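Local coordinates for orotidine 5'-phosphate decarboxylase (Pyrococcus horikoshii, PDB 2CZD), which probably catalyses the decarboxylation of orotidine 5'-monophosphate to UMP, the last step of de novo UMP synthesis, as a homodimer of (beta/alpha)8-barrel subunits, at residues Gly165-Gly168 against Gly169-Lys172; Pro111-Glu115 against Phe116-Leu120. One frame throughout, in Å; residues are numbered along the deposited sequence.

Contact 1. Residues Gly165-Gly168 against Gly169-Lys172; sequences GAQG and GKAK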
loop_
_atom_site.group_PDB
_atom_site.type_symbol
_atom_site.label_atom_id
_atom_site.label_comp_id
_atom_site.label_asym_id
_atom_site.label_seq_id
_atom_site.Cartn_x
_atom_site.Cartn_y
_atom_site.Cartn_z
ATOM N N GLY B 165 -2.392 22.043 14.001
ATOM C CA GLY B 165 -3.372 23.113 13.885
ATOM C C GLY B 165 -2.749 24.389 13.364
ATOM O O GLY B 165 -1.537 24.591 13.478
ATOM N N ALA B 166 -3.577 25.257 12.784
ATOM C CA ALA B 166 -3.096 26.505 12.215
ATOM C C ALA B 166 -2.885 27.625 13.231
ATOM O O ALA B 166 -2.233 28.617 12.924
ATOM C CB ALA B 166 -4.058 26.986 11.103
ATOM N N GLN B 167 -3.411 27.457 14.440
ATOM C CA GLN B 167 -3.258 28.499 15.444
ATOM C C GLN B 167 -1.796 28.784 15.754
ATOM O O GLN B 167 -0.954 27.877 15.748
ATOM C CB GLN B 167 -4.000 28.120 16.727
ATOM C CG GLN B 167 -5.510 27.942 16.552
ATOM C CD GLN B 167 -5.937 26.496 16.334
ATOM O OE1 GLN B 167 -5.279 25.729 15.623
ATOM N NE2 GLN B 167 -7.060 26.117 16.945
ATOM N N GLY B 168 -1.486 30.050 16.025
ATOM C CA GLY B 168 -0.125 30.426 16.337
ATOM C C GLY B 168 0.311 29.671 17.575
ATOM O O GLY B 168 -0.452 29.555 18.555
ATOM N N GLY B 169 1.518 29.128 17.509
ATOM C CA GLY B 169 2.067 28.375 18.617
ATOM C C GLY B 169 1.957 26.864 18.458
ATOM O O GLY B 169 2.758 26.124 19.030
ATOM N N LYS B 170 0.987 26.411 17.670
ATOM C CA LYS B 170 0.781 24.973 17.478
ATOM C C LYS B 170 1.991 24.218 16.939
ATOM O O LYS B 170 2.253 23.101 17.395
ATOM C CB LYS B 170 -0.406 24.711 16.546
ATOM C CG LYS B 170 -1.758 25.147 17.080
ATOM C CD LYS B 170 -2.118 24.409 18.347
ATOM C CE LYS B 170 -3.513 24.784 18.828
ATOM N NZ LYS B 170 -3.779 24.165 20.153
ATOM N N ALA B 171 2.694 24.789 15.957
ATOM C CA ALA B 171 3.852 24.105 15.369
ATOM C C ALA B 171 4.986 24.001 16.382
ATOM O O ALA B 171 5.558 22.919 16.594
ATOM C CB ALA B 171 4.330 24.830 14.112
ATOM N N LYS B 172 5.308 25.118 17.031
ATOM C CA LYS B 172 6.356 25.086 18.044
ATOM C C LYS B 172 5.964 24.136 19.190
ATOM O O LYS B 172 6.810 23.408 19.726
ATOM C CB LYS B 172 6.617 26.488 18.610
ATOM C CG LYS B 172 7.658 26.500 19.717
ATOM C CD LYS B 172 7.590 27.785 20.545
ATOM C CE LYS B 172 8.127 28.966 19.784
ATOM N NZ LYS B 172 8.412 30.132 20.678
HETATM O O HOH W 1 1.449 27.361 14.257
#
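Lys170 sets its CE over one face of the Gln167 side-chain amide, almost directly above Gln167 CD at 3.9 Å. The second flat group is the Gln167 backbone carbonyl, met from either side of its plane. On one side, Lys170 N donates to Gln167 O over 3.1 Å; the N-H is fairly straight at 160°, but the donor stands 35° off the carbonyl plane. On the other side, a water donates to Gln167 O at 2.9 Å and weakly accepts the N-H of Ala171, linking the turn to the first residues of the helix. Lys170 and Gln167 lie side by side and point the same way, with Gln167 CB 3.7 Å from Lys170 CG. The bend at the second torsion of Lys170 (chi2 -62°) turns its otherwise extended outer chain alongside Gln167. Its root is tucked against the loop, Lys170 CB meeting Gly165 O at 3.3 Å. The backbone bond closes a type II beta turn from Gln167 to Lys170. Gly169 holds the third position with positive phi and is also the N-cap residue; a CB there would collide with Gly168 O. At Gly165, a CB would run into Gln167 OE1. The segment belongs to a run assigned to substrate binding, and in relatives the loop at this place closes over the bound nucleotide. The turn carries the chain from the loop after strand 158-161 into helix 170-177. The Glu204 carboxylate of helix 194-205 accepts Gly169 N and Lys172 N at the helix start, while Ala171 packs on Glu204 and Ile205, fastening the start of helix 170-177 to helix 194-205.

Contact 2. Residues Pro111-Glu115 against Phe116-Leu120; sequences PGALE and FINPL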
loop_
_atom_site.group_PDB
_atom_site.type_symbol
_atom_site.label_atom_id
_atom_site.label_comp_id
_atom_site.label_asym_id
_atom_site.label_seq_id
_atom_site.Cartn_x
_atom_site.Cartn_y
_atom_site.Cartn_z
ATOM N N PRO B 111 -10.981 8.298 11.028
ATOM C CA PRO B 111 -11.924 7.588 11.903
ATOM C C PRO B 111 -11.731 6.071 11.913
ATOM O O PRO B 111 -11.794 5.439 12.962
ATOM C CB PRO B 111 -13.293 8.013 11.358
ATOM C CG PRO B 111 -13.031 9.398 10.910
ATOM C CD PRO B 111 -11.685 9.305 10.211
ATOM N N GLY B 112 -11.468 5.494 10.747
ATOM C CA GLY B 112 -11.293 4.053 10.677
ATOM C C GLY B 112 -10.125 3.530 11.495
ATOM O O GLY B 112 -10.084 2.324 11.835
ATOM N N ALA B 113 -9.181 4.415 11.816
ATOM C CA ALA B 113 -8.004 3.996 12.588
ATOM C C ALA B 113 -8.391 3.469 13.969
ATOM O O ALA B 113 -7.673 2.634 14.539
ATOM C CB ALA B 113 -7.018 5.145 12.734
ATOM N N LEU B 114 -9.518 3.925 14.504
ATOM C CA LEU B 114 -9.946 3.468 15.827
ATOM C C LEU B 114 -10.450 2.023 15.855
ATOM O O LEU B 114 -10.611 1.435 16.927
ATOM C CB LEU B 114 -11.032 4.401 16.403
ATOM C CG LEU B 114 -10.592 5.836 16.741
ATOM C CD1 LEU B 114 -9.225 5.829 17.415
ATOM C CD2 LEU B 114 -10.519 6.668 15.484
ATOM N N GLU B 115 -10.691 1.434 14.686
ATOM C CA GLU B 115 -11.193 0.081 14.640
ATOM C C GLU B 115 -10.181 -1.029 14.929
ATOM O O GLU B 115 -10.481 -1.942 15.705
ATOM C CB GLU B 115 -11.893 -0.147 13.295
ATOM C CG GLU B 115 -13.145 0.723 13.182
ATOM C CD GLU B 115 -13.766 0.765 11.791
ATOM O OE1 GLU B 115 -13.395 -0.047 10.914
ATOM O OE2 GLU B 115 -14.658 1.615 11.597
ATOM N N PHE B 116 -8.999 -0.954 14.318
ATOM C CA PHE B 116 -7.987 -1.986 14.520
ATOM C C PHE B 116 -6.575 -1.467 14.765
ATOM O O PHE B 116 -5.850 -2.015 15.581
ATOM C CB PHE B 116 -7.930 -2.935 13.306
ATOM C CG PHE B 116 -9.237 -3.598 12.984
ATOM C CD1 PHE B 116 -10.013 -3.172 11.902
ATOM C CD2 PHE B 116 -9.697 -4.660 13.762
ATOM C CE1 PHE B 116 -11.238 -3.802 11.595
ATOM C CE2 PHE B 116 -10.919 -5.296 13.464
ATOM C CZ PHE B 116 -11.685 -4.864 12.380
ATOM N N ILE B 117 -6.176 -0.434 14.034
ATOM C CA ILE B 117 -4.833 0.103 14.161
ATOM C C ILE B 117 -4.547 0.772 15.505
ATOM O O ILE B 117 -3.663 0.349 16.242
ATOM C CB ILE B 117 -4.558 1.136 13.038
ATOM C CG1 ILE B 117 -4.562 0.447 11.668
ATOM C CG2 ILE B 117 -3.237 1.836 13.283
ATOM C CD1 ILE B 117 -3.272 -0.243 11.298
ATOM N N ASN B 118 -5.302 1.814 15.832
ATOM C CA ASN B 118 -5.017 2.525 17.072
ATOM C C ASN B 118 -5.131 1.706 18.370
ATOM O O ASN B 118 -4.400 1.968 19.329
ATOM C CB ASN B 118 -5.845 3.809 17.103
ATOM C CG ASN B 118 -5.394 4.807 16.030
ATOM O OD1 ASN B 118 -4.559 4.490 15.190
ATOM N ND2 ASN B 118 -5.955 6.005 16.058
ATOM N N PRO B 119 -6.033 0.708 18.424
ATOM C CA PRO B 119 -6.097 -0.076 19.662
ATOM C C PRO B 119 -4.785 -0.862 19.837
ATOM O O PRO B 119 -4.440 -1.275 20.946
ATOM C CB PRO B 119 -7.290 -0.998 19.418
ATOM C CG PRO B 119 -8.223 -0.102 18.656
ATOM C CD PRO B 119 -7.272 0.543 17.640
ATOM N N LEU B 120 -4.057 -1.066 18.743
ATOM C CA LEU B 120 -2.794 -1.798 18.786
ATOM C C LEU B 120 -1.548 -0.904 18.843
ATOM O O LEU B 120 -0.433 -1.413 18.855
ATOM C CB LEU B 120 -2.677 -2.722 17.563
ATOM C CG LEU B 120 -3.454 -4.048 17.631
ATOM C CD1 LEU B 120 -3.534 -4.696 16.254
ATOM C CD2 LEU B 120 -2.756 -4.985 18.612
HETATM O O HOH W 2 -8.091 0.420 11.937
#
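Ala113 and Asn118 form the tight, buried part of this turn, where Ala113 O and CB each meet several Asn118 atoms. Asn118 N donates to Ala113 O at 2.8 Å and 166°, a five-residue step that closes a pi-turn. Ala113 CB sits under one face of the Asn118 amide, 3.5 Å from OD1, and that oxygen accepts Met108 N, which helps fix the amide's rotation. On the exposed side only a few atoms touch: Leu114 crosses Asn118 obliquely, bringing CD1 to 3.5 Å from Asn118 ND2, and the Pro119 ring reaches Leu114 O with CG, at 3.3 Å, and CD. Phe116 takes another direction. Its first torsion (chi1 -57°) sets the ring against the preceding peptide, and Glu115 O lies over one face, 3.4 Å from Phe116 CG; the ring also meets Phe124 of the second subunit edge-to-face. An alanine at Phe116 is likely to open a gap at the subunit interface and leave Phe124 of the second subunit without its aromatic partner. A water sits inside the bend, 2.8 Å from Gly112 O, and accepts Phe116 N at 2.9 Å. Glu115 OE1 accepts the backbone N-H of Arg90 of the second subunit. Backbone bonds and a bound water thus shape the loop after strand 101-105, which carries the substrate-binding Ser109, while Glu115 and Phe116 tie it to the second subunit.

Contacts 1 and 2 are both local turns in loops that follow barrel strands and lead into helices, but they share no element; their centres are 26 Å apart and their nearest atoms about 16 Å. Contact 1 is a surface feature, untouched by the second subunit, and relies on glycines, an aliphatic lysine chain and helix-start N-H groups held by a carboxylate. Contact 2 is half buried, with alanine, isoleucine and phenylalanine turned inward or into the dimer interface. Each uses a backbone N-H to carbonyl closure with a water bound beside it: over three residues at 165-172, over five at 111-120.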